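Local atomic coordinates of esterase (Xanthomonas oryzae pv. oryzae, PDB entry 3H2G), a protein that degrades rice cell walls as an esterase and virulence factor of the bacterium, probably through the serine hydrolase chemistry of the alpha/beta-hydrolase family. Residues E48-T53 with L128-Y133; L67-G72 with Q160-P165; P137-A142 with S206-L211. All blocks are in the same frame, centred on the assembly; numbering follows the deposited sequence.

Contact 1. Residues E48-T53 with L128-Y133; sequences EFTYAT and LGKSNY
K130 reaches out over strand 43-54 and crosses the T50 side chain at about a right angle. The touching group on T50 is its methyl. T50 CG2 lies 3.6 Å from K130 CD and 4.2 Å from K130 CB, so it sits against the aliphatic part of the lysine. The T50 hydroxyl is used on another strand: OG1 bonds to T9 OG1. The K130 chain is fully extended beyond CG, and this carries the ammonium past T50 to E48. K130 NZ stops 4.2 Å from E48 OE1, too far for a salt bridge. The E48 carboxylate has stronger partners. OE2 forms a salt bridge with K98, and OE1 takes a hydrogen bond from N11 ND2. K130 may add a weak attraction.

The lysine sits in a type II' beta turn from L128 to S131, in the loop between strand 119-123 and helix 141-162 of the alpha/beta-hydrolase fold. S131 N bonds to L128 O at 3.1 Å to close the turn. G129 has the positive phi, 61°, of its second position. An ST turn follows, in which S131 OG accepts from Y133 N at 3.2 Å. S131 OG also bonds to T62 O, which ties the loop to strand 60-71.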
ATOM      1  N   GLU A  48      18.317  -4.563  -0.245  1.00  9.27           N
ATOM      2  CA  GLU A  48      17.202  -5.493  -0.202  1.00  9.01           C
ATOM      3  C   GLU A  48      17.471  -6.418   0.973  1.00  8.15           C
ATOM      4  O   GLU A  48      18.606  -6.515   1.447  1.00  8.40           O
ATOM      5  CB  GLU A  48      17.118  -6.298  -1.503  1.00  8.90           C
ATOM      6  CG  GLU A  48      18.334  -7.169  -1.778  1.00  9.68           C
ATOM      7  CD  GLU A  48      18.293  -7.812  -3.149  1.00 12.08           C
ATOM      8  OE1 GLU A  48      19.232  -8.568  -3.475  1.00 10.41           O
ATOM      9  OE2 GLU A  48      17.329  -7.561  -3.903  1.00 10.85           O
ATOM     10  N   PHE A  49      16.434  -7.090   1.452  1.00  8.42           N
ATOM     11  CA  PHE A  49      16.611  -7.989   2.578  1.00  6.80           C
ATOM     12  C   PHE A  49      15.422  -8.925   2.747  1.00  7.57           C
ATOM     13  O   PHE A  49      14.344  -8.683   2.201  1.00  5.25           O
ATOM     14  CB  PHE A  49      16.843  -7.169   3.860  1.00  7.40           C
ATOM     15  CG  PHE A  49      15.673  -6.302   4.258  1.00  6.83           C
ATOM     16  CD1 PHE A  49      14.689  -6.787   5.117  1.00  6.87           C
ATOM     17  CD2 PHE A  49      15.547  -5.006   3.761  1.00  7.37           C
ATOM     18  CE1 PHE A  49      13.592  -5.990   5.475  1.00  7.96           C
ATOM     19  CE2 PHE A  49      14.453  -4.199   4.111  1.00  4.94           C
ATOM     20  CZ  PHE A  49      13.477  -4.694   4.968  1.00  7.44           C
ATOM     21  N   THR A  50      15.636 -10.015   3.479  1.00  6.49           N
ATOM     22  CA  THR A  50      14.566 -10.968   3.755  1.00  5.89           C
ATOM     23  C   THR A  50      14.517 -11.094   5.267  1.00  6.46           C
ATOM     24  O   THR A  50      15.532 -10.913   5.946  1.00  6.03           O
ATOM     25  CB  THR A  50      14.829 -12.348   3.116  1.00  7.06           C
ATOM     26  OG1 THR A  50      16.037 -12.908   3.643  1.00  5.43           O
ATOM     27  CG2 THR A  50      14.948 -12.210   1.603  1.00  7.14           C
ATOM     28  N   TYR A  51      13.341 -11.392   5.803  1.00  5.51           N
ATOM     29  CA  TYR A  51      13.203 -11.485   7.248  1.00  5.86           C
ATOM     30  C   TYR A  51      12.106 -12.433   7.696  1.00  5.50           C
ATOM     31  O   TYR A  51      11.266 -12.862   6.904  1.00  5.38           O
ATOM     32  CB  TYR A  51      12.926 -10.093   7.823  1.00  5.28           C
ATOM     33  CG  TYR A  51      11.678  -9.441   7.251  1.00  5.82           C
ATOM     34  CD1 TYR A  51      11.690  -8.844   5.987  1.00  6.72           C
ATOM     35  CD2 TYR A  51      10.480  -9.441   7.966  1.00  6.53           C
ATOM     36  CE1 TYR A  51      10.532  -8.263   5.448  1.00  6.09           C
ATOM     37  CE2 TYR A  51       9.317  -8.868   7.438  1.00  6.23           C
ATOM     38  CZ  TYR A  51       9.351  -8.280   6.180  1.00  7.27           C
ATOM     39  OH  TYR A  51       8.208  -7.708   5.662  1.00  6.70           O
ATOM     40  N   ALA A  52      12.128 -12.752   8.984  1.00  5.63           N
ATOM     41  CA  ALA A  52      11.139 -13.630   9.576  1.00  6.54           C
ATOM     42  C   ALA A  52       9.955 -12.777  10.019  1.00  6.97           C
ATOM     43  O   ALA A  52      10.132 -11.682  10.550  1.00  7.43           O
ATOM     44  CB  ALA A  52      11.742 -14.359  10.779  1.00  6.38           C
ATOM     45  N   THR A  53       8.748 -13.282   9.792  1.00  7.08           N
ATOM     46  CA  THR A  53       7.542 -12.567  10.186  1.00  6.92           C
ATOM     47  C   THR A  53       6.454 -13.601  10.456  1.00  7.40           C
ATOM     48  O   THR A  53       6.759 -14.777  10.663  1.00  7.00           O
ATOM     49  CB  THR A  53       7.103 -11.575   9.079  1.00  6.24           C
ATOM     50  OG1 THR A  53       6.010 -10.780   9.553  1.00  7.38           O
ATOM     51  CG2 THR A  53       6.693 -12.321   7.814  1.00  6.61           C
ATOM     52  N   LEU A 128       4.487 -12.192  -1.717  1.00  4.97           N
ATOM     53  CA  LEU A 128       5.084 -11.487  -2.848  1.00  4.58           C
ATOM     54  C   LEU A 128       6.594 -11.399  -2.667  1.00  5.96           C
ATOM     55  O   LEU A 128       7.106 -11.648  -1.578  1.00  7.60           O
ATOM     56  CB  LEU A 128       4.489 -10.081  -2.967  1.00  3.51           C
ATOM     57  CG  LEU A 128       2.969 -10.033  -3.154  1.00  5.02           C
ATOM     58  CD1 LEU A 128       2.489  -8.592  -3.061  1.00  4.61           C
ATOM     59  CD2 LEU A 128       2.592 -10.653  -4.499  1.00  4.56           C
ATOM     60  N   GLY A 129       7.306 -11.042  -3.732  1.00  6.50           N
ATOM     61  CA  GLY A 129       8.752 -10.952  -3.637  1.00  7.02           C
ATOM     62  C   GLY A 129       9.339 -12.302  -3.268  1.00  8.96           C
ATOM     63  O   GLY A 129       8.980 -13.319  -3.862  1.00  8.68           O
ATOM     64  N   LYS A 130      10.228 -12.326  -2.278  1.00  8.29           N
ATOM     65  CA  LYS A 130      10.859 -13.576  -1.856  1.00  9.49           C
ATOM     66  C   LYS A 130      10.113 -14.305  -0.735  1.00 10.68           C
ATOM     67  O   LYS A 130      10.615 -15.287  -0.189  1.00 12.93           O
ATOM     68  CB  LYS A 130      12.295 -13.309  -1.406  1.00  8.56           C
ATOM     69  CG  LYS A 130      13.222 -12.807  -2.497  1.00 10.71           C
ATOM     70  CD  LYS A 130      14.622 -12.592  -1.934  1.00 13.31           C
ATOM     71  CE  LYS A 130      15.594 -12.105  -2.991  1.00 17.34           C
ATOM     72  NZ  LYS A 130      16.965 -11.916  -2.420  1.00 17.54           N
ATOM     73  N   SER A 131       8.918 -13.836  -0.397  1.00  8.82           N
ATOM     74  CA  SER A 131       8.137 -14.456   0.671  1.00  8.78           C
ATOM     75  C   SER A 131       7.771 -15.907   0.374  1.00  8.72           C
ATOM     76  O   SER A 131       7.532 -16.276  -0.778  1.00  8.84           O
ATOM     77  CB  SER A 131       6.857 -13.656   0.918  1.00  6.91           C
ATOM     78  OG  SER A 131       6.027 -14.308   1.864  1.00  6.49           O
ATOM     79  N   ASN A 132       7.725 -16.731   1.417  1.00  7.55           N
ATOM     80  CA  ASN A 132       7.369 -18.134   1.247  1.00  9.03           C
ATOM     81  C   ASN A 132       5.870 -18.388   1.396  1.00  8.03           C
ATOM     82  O   ASN A 132       5.427 -19.534   1.344  1.00  7.49           O
ATOM     83  CB  ASN A 132       8.148 -19.019   2.237  1.00  9.11           C
ATOM     84  CG  ASN A 132       7.810 -18.732   3.695  1.00 12.95           C
ATOM     85  OD1 ASN A 132       7.000 -17.852   4.011  1.00 11.79           O
ATOM     86  ND2 ASN A 132       8.440 -19.484   4.600  1.00 11.78           N
ATOM     87  N   TYR A 133       5.084 -17.328   1.565  1.00  8.24           N
ATOM     88  CA  TYR A 133       3.638 -17.496   1.722  1.00  7.61           C
ATOM     89  C   TYR A 133       2.980 -17.910   0.401  1.00  8.59           C
ATOM     90  O   TYR A 133       3.291 -17.366  -0.656  1.00  7.44           O
ATOM     91  CB  TYR A 133       3.003 -16.206   2.258  1.00  6.23           C
ATOM     92  CG  TYR A 133       2.023 -16.450   3.389  1.00  7.41           C
ATOM     93  CD1 TYR A 133       2.431 -17.080   4.568  1.00  9.11           C
ATOM     94  CD2 TYR A 133       0.686 -16.062   3.278  1.00  7.43           C
ATOM     95  CE1 TYR A 133       1.532 -17.319   5.608  1.00  8.11           C
ATOM     96  CE2 TYR A 133      -0.223 -16.296   4.312  1.00  8.88           C
ATOM     97  CZ  TYR A 133       0.207 -16.926   5.472  1.00  9.14           C
ATOM     98  OH  TYR A 133      -0.687 -17.168   6.487  1.00  8.95           O
TER

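Contact 2. Residues L67-G72 with Q160-P165; sequences LLIPGG and QHLKTP
I69 meets L162 and T164 where strand 60-71 of the alpha/beta-hydrolase sheet passes the C-terminal end of helix 141-162. That helix ends in a Schellman motif. K163, with phi 66°, is its C-prime residue, and T164 N bonds to L159 O. The second bond of the motif, K163 N to Q160 O at 3.0 Å, is weak. The turn brings L162 and T164 to the same isoleucine.

From I69 CB, which points toward the helix end, the side chain divides. CG2 is the short branch and goes to T164. I69 CG2 lies 4.0 Å from T164 CG2 and 4.1 Å from T164 OG1, so the threonine meets it with both its methyl and its hydroxyl. The longer branch runs through CG1, which is anti to the carbonyl carbon (chi1 -53°). Chi2 of 177° keeps this branch extended and sends CD1 out to L162. The leucine approaches obliquely and offers one methyl, CD1.

L159, one turn back from the helix end, also packs on I69 and T164, and Y79 of strand 79-85 touches T164. The backbone of I69 pairs with R45 of strand 43-54. The tightest point is between the methyl ends: I69 CD1 and L162 CD1 are 3.4 Å apart, tighter than two methyls normally pack.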
ATOM      1  N   LEU A  67      15.147  -1.278   1.257  1.00  4.37           N
ATOM      2  CA  LEU A  67      15.673  -0.313   2.216  1.00  6.30           C
ATOM      3  C   LEU A  67      16.465   0.736   1.453  1.00  5.33           C
ATOM      4  O   LEU A  67      17.417   0.404   0.749  1.00  5.96           O
ATOM      5  CB  LEU A  67      16.583  -1.013   3.234  1.00  4.68           C
ATOM      6  CG  LEU A  67      17.454  -0.128   4.141  1.00  7.61           C
ATOM      7  CD1 LEU A  67      16.571   0.755   5.011  1.00  6.98           C
ATOM      8  CD2 LEU A  67      18.344  -1.014   5.011  1.00  7.07           C
ATOM      9  N   LEU A  68      16.056   1.994   1.582  1.00  5.20           N
ATOM     10  CA  LEU A  68      16.741   3.101   0.917  1.00  4.79           C
ATOM     11  C   LEU A  68      17.457   3.898   1.999  1.00  6.30           C
ATOM     12  O   LEU A  68      16.832   4.360   2.955  1.00  6.58           O
ATOM     13  CB  LEU A  68      15.732   3.983   0.173  1.00  4.93           C
ATOM     14  CG  LEU A  68      14.862   3.250  -0.855  1.00  4.27           C
ATOM     15  CD1 LEU A  68      13.906   4.234  -1.525  1.00  6.40           C
ATOM     16  CD2 LEU A  68      15.751   2.580  -1.896  1.00  5.27           C
ATOM     17  N   ILE A  69      18.769   4.046   1.851  1.00  6.88           N
ATOM     18  CA  ILE A  69      19.574   4.760   2.838  1.00  6.43           C
ATOM     19  C   ILE A  69      20.197   6.026   2.270  1.00  6.08           C
ATOM     20  O   ILE A  69      20.913   5.979   1.267  1.00  3.39           O
ATOM     21  CB  ILE A  69      20.715   3.857   3.366  1.00  6.65           C
ATOM     22  CG1 ILE A  69      20.141   2.529   3.863  1.00 10.47           C
ATOM     23  CG2 ILE A  69      21.471   4.567   4.484  1.00  7.79           C
ATOM     24  CD1 ILE A  69      21.199   1.541   4.333  1.00 11.49           C
ATOM     25  N   PRO A  70      19.933   7.180   2.906  1.00  5.94           N
ATOM     26  CA  PRO A  70      20.492   8.451   2.440  1.00  6.10           C
ATOM     27  C   PRO A  70      21.905   8.637   2.986  1.00  5.90           C
ATOM     28  O   PRO A  70      22.285   8.010   3.976  1.00  6.65           O
ATOM     29  CB  PRO A  70      19.523   9.477   3.012  1.00  7.71           C
ATOM     30  CG  PRO A  70      19.192   8.875   4.343  1.00  8.47           C
ATOM     31  CD  PRO A  70      18.973   7.405   4.005  1.00  6.60           C
ATOM     32  N   GLY A  71      22.674   9.500   2.333  1.00  4.70           N
ATOM     33  CA  GLY A  71      24.031   9.775   2.771  1.00  6.35           C
ATOM     34  C   GLY A  71      24.604  10.894   1.924  1.00  7.67           C
ATOM     35  O   GLY A  71      24.051  11.213   0.873  1.00  9.07           O
ATOM     36  N   GLY A  72      25.698  11.503   2.374  1.00  8.61           N
ATOM     37  CA  GLY A  72      26.298  12.573   1.595  1.00 10.53           C
ATOM     38  C   GLY A  72      26.815  13.726   2.432  1.00 12.31           C
ATOM     39  O   GLY A  72      26.391  13.913   3.570  1.00 12.20           O
ATOM     40  N   GLN A 160      21.703  -0.864  11.992  1.00  9.75           N
ATOM     41  CA  GLN A 160      22.570  -0.934  13.167  1.00 12.51           C
ATOM     42  C   GLN A 160      23.967  -1.401  12.770  1.00 13.27           C
ATOM     43  O   GLN A 160      24.972  -0.843  13.213  1.00 13.43           O
ATOM     44  CB  GLN A 160      21.999  -1.907  14.205  1.00 16.32           C
ATOM     45  CG  GLN A 160      20.755  -1.416  14.924  1.00 25.78           C
ATOM     46  CD  GLN A 160      20.192  -2.447  15.890  1.00 29.91           C
ATOM     47  OE1 GLN A 160      20.890  -2.920  16.790  1.00 32.52           O
ATOM     48  NE2 GLN A 160      18.922  -2.798  15.709  1.00 32.32           N
ATOM     49  N   HIS A 161      24.023  -2.436  11.938  1.00 12.34           N
ATOM     50  CA  HIS A 161      25.297  -2.982  11.486  1.00 13.60           C
ATOM     51  C   HIS A 161      26.080  -1.954  10.671  1.00 12.92           C
ATOM     52  O   HIS A 161      27.305  -1.874  10.765  1.00 12.25           O
ATOM     53  CB  HIS A 161      25.060  -4.242  10.652  1.00 16.43           C
ATOM     54  CG  HIS A 161      26.317  -4.969  10.293  1.00 19.51           C
ATOM     55  ND1 HIS A 161      27.254  -5.343  11.233  1.00 19.94           N
ATOM     56  CD2 HIS A 161      26.794  -5.393   9.098  1.00 21.08           C
ATOM     57  CE1 HIS A 161      28.253  -5.964  10.633  1.00 20.80           C
ATOM     58  NE2 HIS A 161      27.999  -6.008   9.338  1.00 19.66           N
ATOM     59  N   LEU A 162      25.364  -1.169   9.874  1.00 11.53           N
ATOM     60  CA  LEU A 162      25.984  -0.134   9.051  1.00 12.05           C
ATOM     61  C   LEU A 162      26.296   1.105   9.876  1.00 11.46           C
ATOM     62  O   LEU A 162      27.035   1.985   9.434  1.00 10.65           O
ATOM     63  CB  LEU A 162      25.046   0.268   7.917  1.00 12.87           C
ATOM     64  CG  LEU A 162      24.845  -0.724   6.775  1.00 12.95           C
ATOM     65  CD1 LEU A 162      23.771  -0.189   5.838  1.00 15.24           C
ATOM     66  CD2 LEU A 162      26.160  -0.924   6.033  1.00 14.65           C
ATOM     67  N   LYS A 163      25.720   1.164  11.070  1.00 10.74           N
ATOM     68  CA  LYS A 163      25.887   2.298  11.968  1.00 11.24           C
ATOM     69  C   LYS A 163      25.254   3.564  11.393  1.00 10.15           C
ATOM     70  O   LYS A 163      25.699   4.677  11.663  1.00  9.71           O
ATOM     71  CB  LYS A 163      27.369   2.526  12.284  1.00 13.29           C
ATOM     72  CG  LYS A 163      27.971   1.417  13.137  1.00 16.08           C
ATOM     73  CD  LYS A 163      29.417   1.702  13.511  1.00 21.43           C
ATOM     74  CE  LYS A 163      29.974   0.594  14.396  1.00 22.08           C
ATOM     75  NZ  LYS A 163      31.404   0.816  14.747  1.00 26.02           N
ATOM     76  N   THR A 164      24.204   3.383  10.597  1.00  8.54           N
ATOM     77  CA  THR A 164      23.490   4.513  10.016  1.00  8.26           C
ATOM     78  C   THR A 164      22.829   5.256  11.178  1.00  9.23           C
ATOM     79  O   THR A 164      22.124   4.652  11.982  1.00 10.04           O
ATOM     80  CB  THR A 164      22.390   4.043   9.041  1.00  8.58           C
ATOM     81  OG1 THR A 164      22.972   3.219   8.024  1.00  9.85           O
ATOM     82  CG2 THR A 164      21.704   5.241   8.391  1.00  6.80           C
ATOM     83  N   PRO A 165      23.052   6.572  11.282  1.00  9.62           N
ATOM     84  CA  PRO A 165      22.457   7.356  12.370  1.00 10.72           C
ATOM     85  C   PRO A 165      20.956   7.621  12.226  1.00  9.10           C
ATOM     86  O   PRO A 165      20.527   8.338  11.323  1.00  8.72           O
ATOM     87  CB  PRO A 165      23.286   8.637  12.351  1.00 10.37           C
ATOM     88  CG  PRO A 165      23.565   8.816  10.895  1.00 12.09           C
ATOM     89  CD  PRO A 165      23.935   7.409  10.451  1.00 11.49           C
TER

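Contact 3. Residues P137-A142 with S206-L211; sequences PYLHSA and SGPYAL
L139 packs against L211 and P208, and all three are buried. The two leucines cross at a slant. L139 CD1 lies 3.8 Å from L211 CD1. The other methyl, L211 CD2, comes nearer the L139 backbone, 4.1 Å from L139 CB and 4.0 Å from L139 O. L139 CD2 meets the proline ring 4.2 Å from P208 CG. One branch of L139 therefore serves each partner. Chi1 of L211, -172°, puts CG anti to the backbone N, on the L139 side; with chi2 58° CD1 and CD2 both reach L139.

Each side is held by local turns. L139 has positive phi, 60°, at the third position of a type II beta turn from P137 to H140, closed by H140 N to P137 O. Beside it, the Y138 ring receives L139 CG over its centre, 3.7 Å above the plane. The Y138 hydroxyl bonds to T88 OG1, and its ring stacks with that of Y237. On the other side, P208 is the centre of an inverse gamma turn after strand 198-205. G207 N bonds to Y209 OH at 3.1 Å, so the tyrosine folds back on its own loop. A second inverse gamma turn is centred on A210, at the N-cap position of helix 211-218. L211 follows as the first residue of that helix.

Further out, H140 is at the N-cap position of helix 141-162, and its ND1 bonds to S143 OG. Q177, next to the presumed nucleophile S176, touches both Y138 and L139. P208 lies near the residues of the likely Ser-His-Asp triad, S176, H377 and D336, without touching them. Such a buried apolar contact would be expected to hold by shape and exclusion of water rather than by polar bonds.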
ATOM      1  N   PRO A 137      -2.269 -11.919   1.091  1.00  4.06           N
ATOM      2  CA  PRO A 137      -3.481 -11.480   1.792  1.00  5.21           C
ATOM      3  C   PRO A 137      -3.781 -10.030   1.409  1.00  4.73           C
ATOM      4  O   PRO A 137      -3.561  -9.105   2.192  1.00  5.88           O
ATOM      5  CB  PRO A 137      -3.101 -11.615   3.270  1.00  5.98           C
ATOM      6  CG  PRO A 137      -1.990 -12.639   3.268  1.00  6.97           C
ATOM      7  CD  PRO A 137      -1.199 -12.236   2.052  1.00  5.56           C
ATOM      8  N   TYR A 138      -4.269  -9.844   0.190  1.00  4.68           N
ATOM      9  CA  TYR A 138      -4.600  -8.526  -0.335  1.00  4.20           C
ATOM     10  C   TYR A 138      -5.619  -7.799   0.552  1.00  4.67           C
ATOM     11  O   TYR A 138      -6.659  -8.352   0.895  1.00  4.70           O
ATOM     12  CB  TYR A 138      -5.143  -8.690  -1.762  1.00  4.38           C
ATOM     13  CG  TYR A 138      -5.436  -7.409  -2.512  1.00  5.04           C
ATOM     14  CD1 TYR A 138      -4.478  -6.401  -2.621  1.00  5.92           C
ATOM     15  CD2 TYR A 138      -6.660  -7.226  -3.158  1.00  4.26           C
ATOM     16  CE1 TYR A 138      -4.731  -5.242  -3.359  1.00  5.76           C
ATOM     17  CE2 TYR A 138      -6.922  -6.072  -3.899  1.00  4.29           C
ATOM     18  CZ  TYR A 138      -5.954  -5.086  -3.994  1.00  5.52           C
ATOM     19  OH  TYR A 138      -6.212  -3.942  -4.720  1.00  5.01           O
ATOM     20  N   LEU A 139      -5.293  -6.564   0.930  1.00  5.25           N
ATOM     21  CA  LEU A 139      -6.162  -5.726   1.757  1.00  5.54           C
ATOM     22  C   LEU A 139      -6.502  -6.300   3.134  1.00  7.00           C
ATOM     23  O   LEU A 139      -7.557  -5.993   3.703  1.00  6.46           O
ATOM     24  CB  LEU A 139      -7.448  -5.400   0.986  1.00  6.37           C
ATOM     25  CG  LEU A 139      -7.204  -4.584  -0.292  1.00  6.81           C
ATOM     26  CD1 LEU A 139      -8.488  -4.482  -1.111  1.00  8.44           C
ATOM     27  CD2 LEU A 139      -6.689  -3.201   0.083  1.00  8.31           C
ATOM     28  N   HIS A 140      -5.600  -7.122   3.664  1.00  5.58           N
ATOM     29  CA  HIS A 140      -5.776  -7.723   4.983  1.00  5.98           C
ATOM     30  C   HIS A 140      -4.974  -6.881   5.976  1.00  4.23           C
ATOM     31  O   HIS A 140      -3.753  -7.005   6.071  1.00  5.41           O
ATOM     32  CB  HIS A 140      -5.261  -9.166   4.980  1.00  5.86           C
ATOM     33  CG  HIS A 140      -5.447  -9.876   6.283  1.00  6.54           C
ATOM     34  ND1 HIS A 140      -4.398 -10.440   6.979  1.00  8.19           N
ATOM     35  CD2 HIS A 140      -6.559 -10.122   7.016  1.00  7.80           C
ATOM     36  CE1 HIS A 140      -4.857 -11.002   8.083  1.00  8.19           C
ATOM     37  NE2 HIS A 140      -6.165 -10.824   8.129  1.00  6.36           N
ATOM     38  N   SER A 141      -5.674  -6.022   6.710  1.00  5.32           N
ATOM     39  CA  SER A 141      -5.050  -5.122   7.674  1.00  4.81           C
ATOM     40  C   SER A 141      -3.999  -5.740   8.591  1.00  5.41           C
ATOM     41  O   SER A 141      -2.893  -5.210   8.721  1.00  4.85           O
ATOM     42  CB  SER A 141      -6.132  -4.452   8.527  1.00  4.86           C
ATOM     43  OG  SER A 141      -7.082  -3.788   7.710  1.00  7.04           O
ATOM     44  N   ALA A 142      -4.337  -6.858   9.225  1.00  5.81           N
ATOM     45  CA  ALA A 142      -3.416  -7.503  10.156  1.00  6.35           C
ATOM     46  C   ALA A 142      -2.063  -7.908   9.578  1.00  5.52           C
ATOM     47  O   ALA A 142      -1.027  -7.603  10.170  1.00  6.26           O
ATOM     48  CB  ALA A 142      -4.087  -8.716  10.796  1.00  5.31           C
ATOM     49  N   SER A 206      -4.320   7.895  -0.934  1.00  6.15           N
ATOM     50  CA  SER A 206      -5.349   7.254  -1.754  1.00  6.58           C
ATOM     51  C   SER A 206      -5.706   5.825  -1.344  1.00  6.55           C
ATOM     52  O   SER A 206      -5.863   4.945  -2.196  1.00  6.07           O
ATOM     53  CB  SER A 206      -4.907   7.272  -3.218  1.00  7.93           C
ATOM     54  OG  SER A 206      -4.565   8.592  -3.618  1.00  6.84           O
ATOM     55  N   GLY A 207      -5.852   5.601  -0.041  1.00  4.87           N
ATOM     56  CA  GLY A 207      -6.193   4.275   0.444  1.00  4.89           C
ATOM     57  C   GLY A 207      -7.681   4.068   0.680  1.00  4.74           C
ATOM     58  O   GLY A 207      -8.398   5.013   1.011  1.00  6.28           O
ATOM     59  N   PRO A 208      -8.180   2.833   0.513  1.00  4.47           N
ATOM     60  CA  PRO A 208      -9.598   2.522   0.717  1.00  3.74           C
ATOM     61  C   PRO A 208      -9.889   2.208   2.187  1.00  4.46           C
ATOM     62  O   PRO A 208     -10.212   1.075   2.528  1.00  4.86           O
ATOM     63  CB  PRO A 208      -9.804   1.313  -0.188  1.00  4.58           C
ATOM     64  CG  PRO A 208      -8.505   0.587  -0.033  1.00  4.34           C
ATOM     65  CD  PRO A 208      -7.480   1.699  -0.120  1.00  4.29           C
ATOM     66  N   TYR A 209      -9.771   3.220   3.048  1.00  3.97           N
ATOM     67  CA  TYR A 209      -9.993   3.055   4.487  1.00  4.55           C
ATOM     68  C   TYR A 209     -11.396   2.534   4.791  1.00  5.14           C
ATOM     69  O   TYR A 209     -11.583   1.727   5.707  1.00  5.47           O
ATOM     70  CB  TYR A 209      -9.750   4.388   5.204  1.00  4.87           C
ATOM     71  CG  TYR A 209      -8.582   5.156   4.621  1.00  4.62           C
ATOM     72  CD1 TYR A 209      -7.313   4.582   4.547  1.00  5.06           C
ATOM     73  CD2 TYR A 209      -8.766   6.420   4.063  1.00  5.20           C
ATOM     74  CE1 TYR A 209      -6.259   5.241   3.920  1.00  5.71           C
ATOM     75  CE2 TYR A 209      -7.719   7.091   3.432  1.00  6.14           C
ATOM     76  CZ  TYR A 209      -6.472   6.493   3.359  1.00  7.89           C
ATOM     77  OH  TYR A 209      -5.454   7.121   2.681  1.00  5.96           O
ATOM     78  N   ALA A 210     -12.380   3.016   4.040  1.00  4.66           N
ATOM     79  CA  ALA A 210     -13.756   2.551   4.193  1.00  5.43           C
ATOM     80  C   ALA A 210     -13.845   1.483   3.106  1.00  5.62           C
ATOM     81  O   ALA A 210     -14.525   1.650   2.091  1.00  5.28           O
ATOM     82  CB  ALA A 210     -14.738   3.690   3.925  1.00  5.09           C
ATOM     83  N   LEU A 211     -13.121   0.392   3.338  1.00  6.19           N
ATOM     84  CA  LEU A 211     -13.015  -0.715   2.395  1.00  5.56           C
ATOM     85  C   LEU A 211     -14.330  -1.291   1.900  1.00  4.86           C
ATOM     86  O   LEU A 211     -14.575  -1.336   0.695  1.00  5.07           O
ATOM     87  CB  LEU A 211     -12.152  -1.829   3.001  1.00  6.47           C
ATOM     88  CG  LEU A 211     -11.781  -2.977   2.058  1.00  4.76           C
ATOM     89  CD1 LEU A 211     -11.046  -2.420   0.845  1.00  5.48           C
ATOM     90  CD2 LEU A 211     -10.910  -3.988   2.785  1.00  6.27           C
TER

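In the fold
Contacts 1 and 2 lie about 21 Å apart between centres, on neighbouring strands 43-54 and 60-71 of one mixed sheet. They touch where F49 packs on L67. Contacts 2 and 3 share helix 141-162, at its two ends, with centres about 30 Å apart. The centres of contacts 1 and 3 are about 20 Å apart, and segment 137-142 comes soon after 128-133, on the same approach to that helix. Along the chain, contact 2 alternates with both others, while contact 1 closes before contact 3 opens. The helix and its leading loop thus join the early antiparallel strands to the interior, where contact 3 lies close to the probable catalytic residues.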